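Local coordinates for protein glycoside hydrolase family 31 (Trueperella pyogenes, PDB 5I0F) that degrades cycloalternan, a cyclic glucose oligosaccharide, probably by the retaining mechanism of its glycosidase family, through a covalent glycosyl-enzyme intermediate, at residues 304-309 / 364-369; 290-295 / 631-636. All blocks are in the same frame, centred on the assembly; numbering follows the deposited sequence.

How the interactions relate
Both contacts belong to the catalytic TIM barrel and flank the same barrel strand, 297-300, which runs between segments 290-295 and 304-309. Interaction 2 packs the 3-10 turn leading into that strand against helix 617-646 and is largely buried; interaction 1 follows the strand, where the start of helix 307-320 meets a long loop, and is only partly buried. Their centres lie about 30 Å apart and they do not touch. In interaction 1 an indole lies over backbone, and amide and peptide groups supply uncharged hydrogen bonds. Interaction 2 instead sets a phenylalanine-leucine contact beside an arginine-glutamate salt bridge. Waters bridge the segments in both, two in interaction 1 and one in interaction 2.

Interaction 1: residues 304-309 / 364-369; sequences WNTQSL and DGAWPD
The indole of Trp367 lies over the backbone of Thr306 and Gln307 where helix 307-320 begins. One ring face takes Thr306 C and Gln307 N, both toward the rim; Trp367 CE3 is 3.4 Å from Gln307 N and 3.5 Å from Gln307 CB. Phe341 meets this indole edge-to-face, and Met373 of helix 370-379 also touches it. At the ring edge, a water in the indole plane accepts from Trp367 NE1 and lies within hydrogen-bonding distance of Asn305 O, a carbonyl that Arg342 also binds.

The same Gln307 N gives an almost straight bond (176°) to Ala366 O, at 2.9 Å. A second water donates to Ala366 O and accepts from Ser308 N. Thr306 is the helix N-cap: Leu309 N donates to Thr306 OG1 at 2.9 Å, while the methyl CG2 faces Ala366 CB.

Gln307 CG stands anti to the backbone N (chi1 -167°) and the chain is extended beyond it. Its amide, 24° from the indole plane, meets Asp369: Gln307 OE1 accepts from Asp369 N at 3.0 Å, in the carbonyl plane on a lone pair, and Gln307 NE2 makes a weak, bent bond to Asp369 O at 3.2 Å. Asp369, the N-cap of helix 370-379, accepts from Gly372 N with its OD1. This contact therefore ties the N-termini of two barrel helices together; the bonds between the segments are all between uncharged groups, so the junction probably relies on their direction and on the indole's fit over the peptide.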
ATOM      1  N   TRP A 304     -11.484   2.459  20.220  1.00 18.73           N
ATOM      2  CA  TRP A 304     -12.596   1.634  20.702  1.00 18.50           C
ATOM      3  C   TRP A 304     -11.992   0.294  21.109  1.00 18.13           C
ATOM      4  O   TRP A 304     -11.981  -0.651  20.320  1.00 17.66           O
ATOM      5  CB  TRP A 304     -13.636   1.435  19.623  1.00 18.30           C
ATOM      6  CG  TRP A 304     -14.205   2.709  19.101  1.00 18.79           C
ATOM      7  CD1 TRP A 304     -14.176   3.945  19.691  1.00 19.62           C
ATOM      8  CD2 TRP A 304     -14.944   2.852  17.908  1.00 18.89           C
ATOM      9  NE1 TRP A 304     -14.817   4.860  18.902  1.00 19.72           N
ATOM     10  CE2 TRP A 304     -15.290   4.218  17.788  1.00 19.12           C
ATOM     11  CE3 TRP A 304     -15.339   1.962  16.904  1.00 18.48           C
ATOM     12  CZ2 TRP A 304     -16.036   4.708  16.722  1.00 18.89           C
ATOM     13  CZ3 TRP A 304     -16.089   2.469  15.824  1.00 18.45           C
ATOM     14  CH2 TRP A 304     -16.413   3.822  15.750  1.00 18.45           C
ATOM     15  N   ASN A 305     -11.471   0.241  22.329  1.00 18.25           N
ATOM     16  CA  ASN A 305     -10.665  -0.897  22.770  1.00 18.07           C
ATOM     17  C   ASN A 305     -11.301  -1.712  23.896  1.00 18.02           C
ATOM     18  O   ASN A 305     -10.615  -2.468  24.586  1.00 18.02           O
ATOM     19  CB  ASN A 305      -9.239  -0.481  23.096  1.00 18.30           C
ATOM     20  CG  ASN A 305      -9.115   0.287  24.398  1.00 19.24           C
ATOM     21  OD1 ASN A 305     -10.044   0.974  24.838  1.00 19.91           O
ATOM     22  ND2 ASN A 305      -7.949   0.182  25.020  1.00 19.27           N
ATOM     23  N   THR A 306     -12.608  -1.559  24.059  1.00 17.74           N
ATOM     24  CA  THR A 306     -13.377  -2.352  25.005  1.00 18.20           C
ATOM     25  C   THR A 306     -14.715  -2.602  24.373  1.00 18.34           C
ATOM     26  O   THR A 306     -15.149  -1.853  23.472  1.00 17.80           O
ATOM     27  CB  THR A 306     -13.616  -1.658  26.385  1.00 18.83           C
ATOM     28  OG1 THR A 306     -14.472  -0.522  26.234  1.00 18.95           O
ATOM     29  CG2 THR A 306     -12.334  -1.224  27.033  1.00 18.91           C
ATOM     30  N   GLN A 307     -15.382  -3.633  24.868  1.00 18.59           N
ATOM     31  CA  GLN A 307     -16.724  -3.976  24.400  1.00 19.47           C
ATOM     32  C   GLN A 307     -17.686  -2.828  24.674  1.00 19.89           C
ATOM     33  O   GLN A 307     -18.554  -2.495  23.839  1.00 19.85           O
ATOM     34  CB  GLN A 307     -17.177  -5.279  25.080  1.00 19.92           C
ATOM     35  CG  GLN A 307     -18.413  -5.927  24.470  1.00 20.66           C
ATOM     36  CD  GLN A 307     -18.645  -7.344  24.990  1.00 21.24           C
ATOM     37  OE1 GLN A 307     -17.683  -8.081  25.312  1.00 20.72           O
ATOM     38  NE2 GLN A 307     -19.917  -7.747  25.047  1.00 21.21           N
ATOM     39  N   SER A 308     -17.521  -2.207  25.842  1.00 20.58           N
ATOM     40  CA  SER A 308     -18.294  -1.029  26.196  1.00 21.88           C
ATOM     41  C   SER A 308     -18.120   0.118  25.205  1.00 21.22           C
ATOM     42  O   SER A 308     -19.105   0.744  24.794  1.00 20.80           O
ATOM     43  CB  SER A 308     -17.913  -0.548  27.604  1.00 23.15           C
ATOM     44  OG  SER A 308     -18.745   0.513  27.992  1.00 25.92           O
ATOM     45  N   LEU A 309     -16.878   0.409  24.822  1.00 20.87           N
ATOM     46  CA  LEU A 309     -16.640   1.511  23.871  1.00 20.97           C
ATOM     47  C   LEU A 309     -17.225   1.238  22.479  1.00 20.67           C
ATOM     48  O   LEU A 309     -17.757   2.146  21.848  1.00 20.79           O
ATOM     49  CB  LEU A 309     -15.163   1.856  23.784  1.00 21.42           C
ATOM     50  CG  LEU A 309     -14.620   2.538  25.036  1.00 22.27           C
ATOM     51  CD1 LEU A 309     -13.098   2.420  25.093  1.00 22.97           C
ATOM     52  CD2 LEU A 309     -15.070   3.995  25.110  1.00 23.57           C
ATOM     53  N   ASP A 364     -15.425  -8.280  34.621  1.00 33.04           N
ATOM     54  CA  ASP A 364     -14.808  -6.949  34.732  1.00 34.73           C
ATOM     55  C   ASP A 364     -13.682  -6.636  33.710  1.00 33.08           C
ATOM     56  O   ASP A 364     -13.032  -5.597  33.808  1.00 33.49           O
ATOM     57  CB  ASP A 364     -14.327  -6.685  36.180  1.00 38.80           C
ATOM     58  CG  ASP A 364     -13.215  -7.632  36.635  1.00 42.27           C
ATOM     59  OD1 ASP A 364     -12.960  -8.665  35.971  1.00 44.29           O
ATOM     60  OD2 ASP A 364     -12.604  -7.351  37.693  1.00 47.89           O
ATOM     61  N   GLY A 365     -13.462  -7.520  32.731  1.00 30.09           N
ATOM     62  CA  GLY A 365     -12.439  -7.318  31.711  1.00 28.28           C
ATOM     63  C   GLY A 365     -12.910  -6.457  30.552  1.00 25.93           C
ATOM     64  O   GLY A 365     -14.053  -6.013  30.510  1.00 25.47           O
ATOM     65  N   ALA A 366     -12.014  -6.213  29.606  1.00 24.09           N
ATOM     66  CA  ALA A 366     -12.306  -5.318  28.501  1.00 23.06           C
ATOM     67  C   ALA A 366     -13.369  -5.897  27.567  1.00 22.12           C
ATOM     68  O   ALA A 366     -14.146  -5.128  26.984  1.00 21.60           O
ATOM     69  CB  ALA A 366     -11.037  -5.008  27.727  1.00 22.96           C
ATOM     70  N   TRP A 367     -13.400  -7.231  27.437  1.00 21.08           N
ATOM     71  CA  TRP A 367     -14.359  -7.941  26.574  1.00 21.05           C
ATOM     72  C   TRP A 367     -15.049  -9.081  27.368  1.00 21.71           C
ATOM     73  O   TRP A 367     -14.627 -10.225  27.292  1.00 21.22           O
ATOM     74  CB  TRP A 367     -13.655  -8.495  25.308  1.00 20.69           C
ATOM     75  CG  TRP A 367     -12.854  -7.430  24.596  1.00 20.11           C
ATOM     76  CD1 TRP A 367     -11.557  -7.133  24.805  1.00 20.13           C
ATOM     77  CD2 TRP A 367     -13.327  -6.520  23.608  1.00 19.36           C
ATOM     78  NE1 TRP A 367     -11.179  -6.085  24.015  1.00 20.12           N
ATOM     79  CE2 TRP A 367     -12.246  -5.696  23.254  1.00 19.35           C
ATOM     80  CE3 TRP A 367     -14.560  -6.325  22.967  1.00 19.07           C
ATOM     81  CZ2 TRP A 367     -12.360  -4.667  22.322  1.00 18.56           C
ATOM     82  CZ3 TRP A 367     -14.662  -5.325  22.012  1.00 18.70           C
ATOM     83  CH2 TRP A 367     -13.575  -4.497  21.709  1.00 18.55           C
ATOM     84  N   PRO A 368     -16.121  -8.757  28.127  1.00 22.56           N
ATOM     85  CA  PRO A 368     -16.767  -9.777  28.954  1.00 23.36           C
ATOM     86  C   PRO A 368     -17.521 -10.847  28.179  1.00 23.56           C
ATOM     87  O   PRO A 368     -17.735 -11.918  28.718  1.00 23.80           O
ATOM     88  CB  PRO A 368     -17.715  -8.962  29.867  1.00 24.03           C
ATOM     89  CG  PRO A 368     -17.916  -7.691  29.152  1.00 23.59           C
ATOM     90  CD  PRO A 368     -16.653  -7.410  28.414  1.00 22.80           C
ATOM     91  N   ASP A 369     -17.905 -10.582  26.935  1.00 23.27           N
ATOM     92  CA  ASP A 369     -18.608 -11.597  26.127  1.00 23.61           C
ATOM     93  C   ASP A 369     -18.501 -11.219  24.642  1.00 22.58           C
ATOM     94  O   ASP A 369     -19.449 -10.706  24.049  1.00 22.11           O
ATOM     95  CB  ASP A 369     -20.070 -11.674  26.623  1.00 24.76           C
ATOM     96  CG  ASP A 369     -20.855 -12.848  26.047  1.00 25.64           C
ATOM     97  OD1 ASP A 369     -20.382 -13.562  25.142  1.00 25.82           O
ATOM     98  OD2 ASP A 369     -22.007 -13.021  26.492  1.00 26.94           O
TER
HETATM   99  O   HOH W   1      -8.752  -4.366  23.885  1.00 19.20           O
HETATM  100  O   HOH W   2     -16.113  -3.515  28.111  1.00 21.68           O

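Interaction 2: residues 290-295 / 631-636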
ATOM      1  N   MET A 290     -18.991  -9.973  -3.936  1.00 24.80           N
ATOM      2  CA  MET A 290     -19.034  -9.526  -2.533  1.00 24.48           C
ATOM      3  C   MET A 290     -20.468  -9.406  -2.050  1.00 23.89           C
ATOM      4  O   MET A 290     -21.368  -9.216  -2.846  1.00 24.06           O
ATOM      5  CB  MET A 290     -18.307  -8.185  -2.375  1.00 24.34           C
ATOM      6  CG  MET A 290     -16.796  -8.282  -2.440  1.00 24.75           C
ATOM      7  SD  MET A 290     -16.129  -9.088  -0.960  1.00 25.21           S
ATOM      8  CE  MET A 290     -14.563  -9.676  -1.533  1.00 25.50           C
ATOM      9  N   PRO A 291     -20.682  -9.527  -0.723  1.00 23.54           N
ATOM     10  CA  PRO A 291     -22.026  -9.378  -0.176  1.00 23.53           C
ATOM     11  C   PRO A 291     -22.454  -7.909  -0.141  1.00 23.70           C
ATOM     12  O   PRO A 291     -21.589  -7.025  -0.028  1.00 23.70           O
ATOM     13  CB  PRO A 291     -21.885  -9.940   1.225  1.00 23.19           C
ATOM     14  CG  PRO A 291     -20.466  -9.687   1.602  1.00 22.56           C
ATOM     15  CD  PRO A 291     -19.663  -9.677   0.336  1.00 22.44           C
ATOM     16  N   GLU A 292     -23.753  -7.658  -0.217  1.00 24.53           N
ATOM     17  CA  GLU A 292     -24.272  -6.269  -0.286  1.00 25.70           C
ATOM     18  C   GLU A 292     -23.929  -5.402   0.930  1.00 23.60           C
ATOM     19  O   GLU A 292     -23.834  -4.176   0.815  1.00 22.45           O
ATOM     20  CB  GLU A 292     -25.786  -6.223  -0.542  1.00 28.78           C
ATOM     21  CG  GLU A 292     -26.687  -6.929   0.479  1.00 32.33           C
ATOM     22  CD  GLU A 292     -26.884  -6.174   1.796  1.00 35.98           C
ATOM     23  OE1 GLU A 292     -27.042  -4.922   1.743  1.00 41.05           O
ATOM     24  OE2 GLU A 292     -26.914  -6.828   2.891  1.00 38.63           O
ATOM     25  N   TRP A 293     -23.739  -6.029   2.091  1.00 22.30           N
ATOM     26  CA  TRP A 293     -23.449  -5.262   3.317  1.00 21.53           C
ATOM     27  C   TRP A 293     -22.125  -4.494   3.288  1.00 20.83           C
ATOM     28  O   TRP A 293     -21.958  -3.578   4.097  1.00 20.89           O
ATOM     29  CB  TRP A 293     -23.548  -6.118   4.597  1.00 21.74           C
ATOM     30  CG  TRP A 293     -22.715  -7.416   4.653  1.00 21.57           C
ATOM     31  CD1 TRP A 293     -23.176  -8.684   4.406  1.00 22.05           C
ATOM     32  CD2 TRP A 293     -21.337  -7.559   5.020  1.00 21.17           C
ATOM     33  NE1 TRP A 293     -22.166  -9.598   4.591  1.00 22.02           N
ATOM     34  CE2 TRP A 293     -21.024  -8.938   4.947  1.00 21.44           C
ATOM     35  CE3 TRP A 293     -20.332  -6.662   5.407  1.00 20.57           C
ATOM     36  CZ2 TRP A 293     -19.762  -9.438   5.259  1.00 21.44           C
ATOM     37  CZ3 TRP A 293     -19.060  -7.172   5.719  1.00 20.67           C
ATOM     38  CH2 TRP A 293     -18.792  -8.547   5.631  1.00 20.55           C
ATOM     39  N   ILE A 294     -21.207  -4.814   2.367  1.00 19.54           N
ATOM     40  CA  ILE A 294     -19.993  -3.999   2.237  1.00 19.05           C
ATOM     41  C   ILE A 294     -20.273  -2.549   1.810  1.00 18.65           C
ATOM     42  O   ILE A 294     -19.429  -1.684   2.014  1.00 17.96           O
ATOM     43  CB  ILE A 294     -18.889  -4.618   1.346  1.00 19.28           C
ATOM     44  CG1 ILE A 294     -19.296  -4.698  -0.120  1.00 19.84           C
ATOM     45  CG2 ILE A 294     -18.464  -5.986   1.890  1.00 19.44           C
ATOM     46  CD1 ILE A 294     -18.141  -4.761  -1.083  1.00 19.60           C
ATOM     47  N   PHE A 295     -21.471  -2.281   1.275  1.00 18.67           N
ATOM     48  CA  PHE A 295     -21.806  -0.970   0.735  1.00 18.83           C
ATOM     49  C   PHE A 295     -22.475  -0.001   1.691  1.00 19.20           C
ATOM     50  O   PHE A 295     -22.749   1.146   1.303  1.00 19.37           O
ATOM     51  CB  PHE A 295     -22.649  -1.134  -0.527  1.00 19.80           C
ATOM     52  CG  PHE A 295     -21.901  -1.771  -1.654  1.00 20.25           C
ATOM     53  CD1 PHE A 295     -20.779  -1.158  -2.184  1.00 20.19           C
ATOM     54  CD2 PHE A 295     -22.329  -2.952  -2.205  1.00 21.24           C
ATOM     55  CE1 PHE A 295     -20.084  -1.742  -3.233  1.00 20.98           C
ATOM     56  CE2 PHE A 295     -21.640  -3.545  -3.263  1.00 21.67           C
ATOM     57  CZ  PHE A 295     -20.515  -2.943  -3.763  1.00 21.32           C
ATOM     58  N   ALA A 631     -29.953   4.719  -0.047  1.00 23.11           N
ATOM     59  CA  ALA A 631     -30.661   4.761  -1.335  1.00 23.84           C
ATOM     60  C   ALA A 631     -29.800   4.321  -2.529  1.00 24.23           C
ATOM     61  O   ALA A 631     -30.339   3.815  -3.522  1.00 24.20           O
ATOM     62  CB  ALA A 631     -31.210   6.162  -1.598  1.00 24.32           C
ATOM     63  N   LEU A 632     -28.481   4.533  -2.442  1.00 23.73           N
ATOM     64  CA  LEU A 632     -27.550   4.081  -3.470  1.00 24.48           C
ATOM     65  C   LEU A 632     -27.264   2.598  -3.442  1.00 24.60           C
ATOM     66  O   LEU A 632     -26.698   2.090  -4.397  1.00 24.40           O
ATOM     67  CB  LEU A 632     -26.199   4.791  -3.349  1.00 24.96           C
ATOM     68  CG  LEU A 632     -26.086   6.210  -3.833  1.00 26.04           C
ATOM     69  CD1 LEU A 632     -24.722   6.748  -3.370  1.00 26.36           C
ATOM     70  CD2 LEU A 632     -26.225   6.297  -5.350  1.00 26.64           C
ATOM     71  N   ARG A 633     -27.626   1.882  -2.381  1.00 24.94           N
ATOM     72  CA  ARG A 633     -27.207   0.477  -2.277  1.00 26.11           C
ATOM     73  C   ARG A 633     -27.580  -0.382  -3.498  1.00 25.38           C
ATOM     74  O   ARG A 633     -26.715  -1.091  -3.998  1.00 24.94           O
ATOM     75  CB  ARG A 633     -27.700  -0.225  -1.009  1.00 27.81           C
ATOM     76  CG  ARG A 633     -26.933  -1.538  -0.833  1.00 30.35           C
ATOM     77  CD  ARG A 633     -26.850  -2.112   0.559  1.00 31.93           C
ATOM     78  NE  ARG A 633     -26.689  -1.157   1.664  1.00 32.90           N
ATOM     79  CZ  ARG A 633     -26.492  -1.547   2.924  1.00 34.41           C
ATOM     80  NH1 ARG A 633     -26.383  -2.844   3.211  1.00 35.04           N
ATOM     81  NH2 ARG A 633     -26.397  -0.647   3.907  1.00 34.07           N
ATOM     82  N   PRO A 634     -28.849  -0.325  -3.962  1.00 24.95           N
ATOM     83  CA  PRO A 634     -29.215  -1.145  -5.129  1.00 24.83           C
ATOM     84  C   PRO A 634     -28.396  -0.791  -6.372  1.00 23.92           C
ATOM     85  O   PRO A 634     -28.051  -1.676  -7.136  1.00 24.27           O
ATOM     86  CB  PRO A 634     -30.695  -0.851  -5.369  1.00 25.87           C
ATOM     87  CG  PRO A 634     -31.146   0.017  -4.239  1.00 26.15           C
ATOM     88  CD  PRO A 634     -29.999   0.406  -3.391  1.00 25.44           C
ATOM     89  N   TYR A 635     -28.088   0.486  -6.558  1.00 22.88           N
ATOM     90  CA  TYR A 635     -27.230   0.939  -7.654  1.00 22.42           C
ATOM     91  C   TYR A 635     -25.794   0.385  -7.524  1.00 22.00           C
ATOM     92  O   TYR A 635     -25.222  -0.094  -8.505  1.00 21.88           O
ATOM     93  CB  TYR A 635     -27.199   2.475  -7.702  1.00 22.30           C
ATOM     94  CG  TYR A 635     -26.379   3.028  -8.850  1.00 22.12           C
ATOM     95  CD1 TYR A 635     -26.870   3.014 -10.168  1.00 22.68           C
ATOM     96  CD2 TYR A 635     -25.103   3.557  -8.630  1.00 21.45           C
ATOM     97  CE1 TYR A 635     -26.114   3.512 -11.225  1.00 22.45           C
ATOM     98  CE2 TYR A 635     -24.350   4.063  -9.678  1.00 21.31           C
ATOM     99  CZ  TYR A 635     -24.846   4.030 -10.971  1.00 21.86           C
ATOM    100  OH  TYR A 635     -24.057   4.519 -11.982  1.00 21.80           O
ATOM    101  N   LEU A 636     -25.220   0.483  -6.333  1.00 21.54           N
ATOM    102  CA  LEU A 636     -23.870  -0.024  -6.090  1.00 21.33           C
ATOM    103  C   LEU A 636     -23.805  -1.540  -6.337  1.00 21.61           C
ATOM    104  O   LEU A 636     -22.865  -2.032  -6.969  1.00 21.02           O
ATOM    105  CB  LEU A 636     -23.412   0.287  -4.666  1.00 21.19           C
ATOM    106  CG  LEU A 636     -23.139   1.749  -4.326  1.00 21.59           C
ATOM    107  CD1 LEU A 636     -23.031   1.974  -2.827  1.00 21.37           C
ATOM    108  CD2 LEU A 636     -21.862   2.218  -5.004  1.00 21.99           C
TER
HETATM  109  O   HOH W   3     -25.453   1.346   0.525  1.00 30.81           O
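Phe295 and Arg633 meet where the approach to the first strand of the TIM barrel, 297-300, packs on helix 617-646. Residues 292-295 form a short 3-10 turn just ahead of that strand, so the contact joins the entry of the barrel to a helix that follows its eighth strand, 587-590.

The apolar part is a CH-pi contact. Leu636 CB sits over one face of the Phe295 ring, 4.0 Å from the ring centroid and 13° off the normal, and CD1 of the same leucine touches Phe295 CB at 3.9 Å. Ile294 CG1 lies over the centre of the opposite face, so the phenyl group is held between a neighbour in its own turn and the helix. Phe295 CB also comes within 4.3 Å of Arg633 CG. Val637 and Thr640 of the helix also touch Phe295.

The charged part is a salt bridge between Glu292 and Arg633. In Arg633, CG is anti to the backbone N and the chain bends at chi3 (-38°), where NE turns off the line of the aliphatic chain. The carboxylate and guanidinium come out nearly coplanar, 14° apart. Arg633 NH1 donates to Glu292 OE1 at 2.6 Å, on its syn side but somewhat out of the carboxylate plane, while OE1 stays close to the guanidinium plane. Phe295 C lies over one face of the guanidinium, toward its rim. Glu630, one helical turn earlier, pairs with Arg633 NH2; two acidic side chains thus share this guanidinium and probably balance its charge and limit its rotation.

Backbone and water complete the join. Arg629 NE donates to Phe295 O from the same helix. A water donates to Phe295 O at 2.8 Å and accepts from Arg633 NE at 3.0 Å.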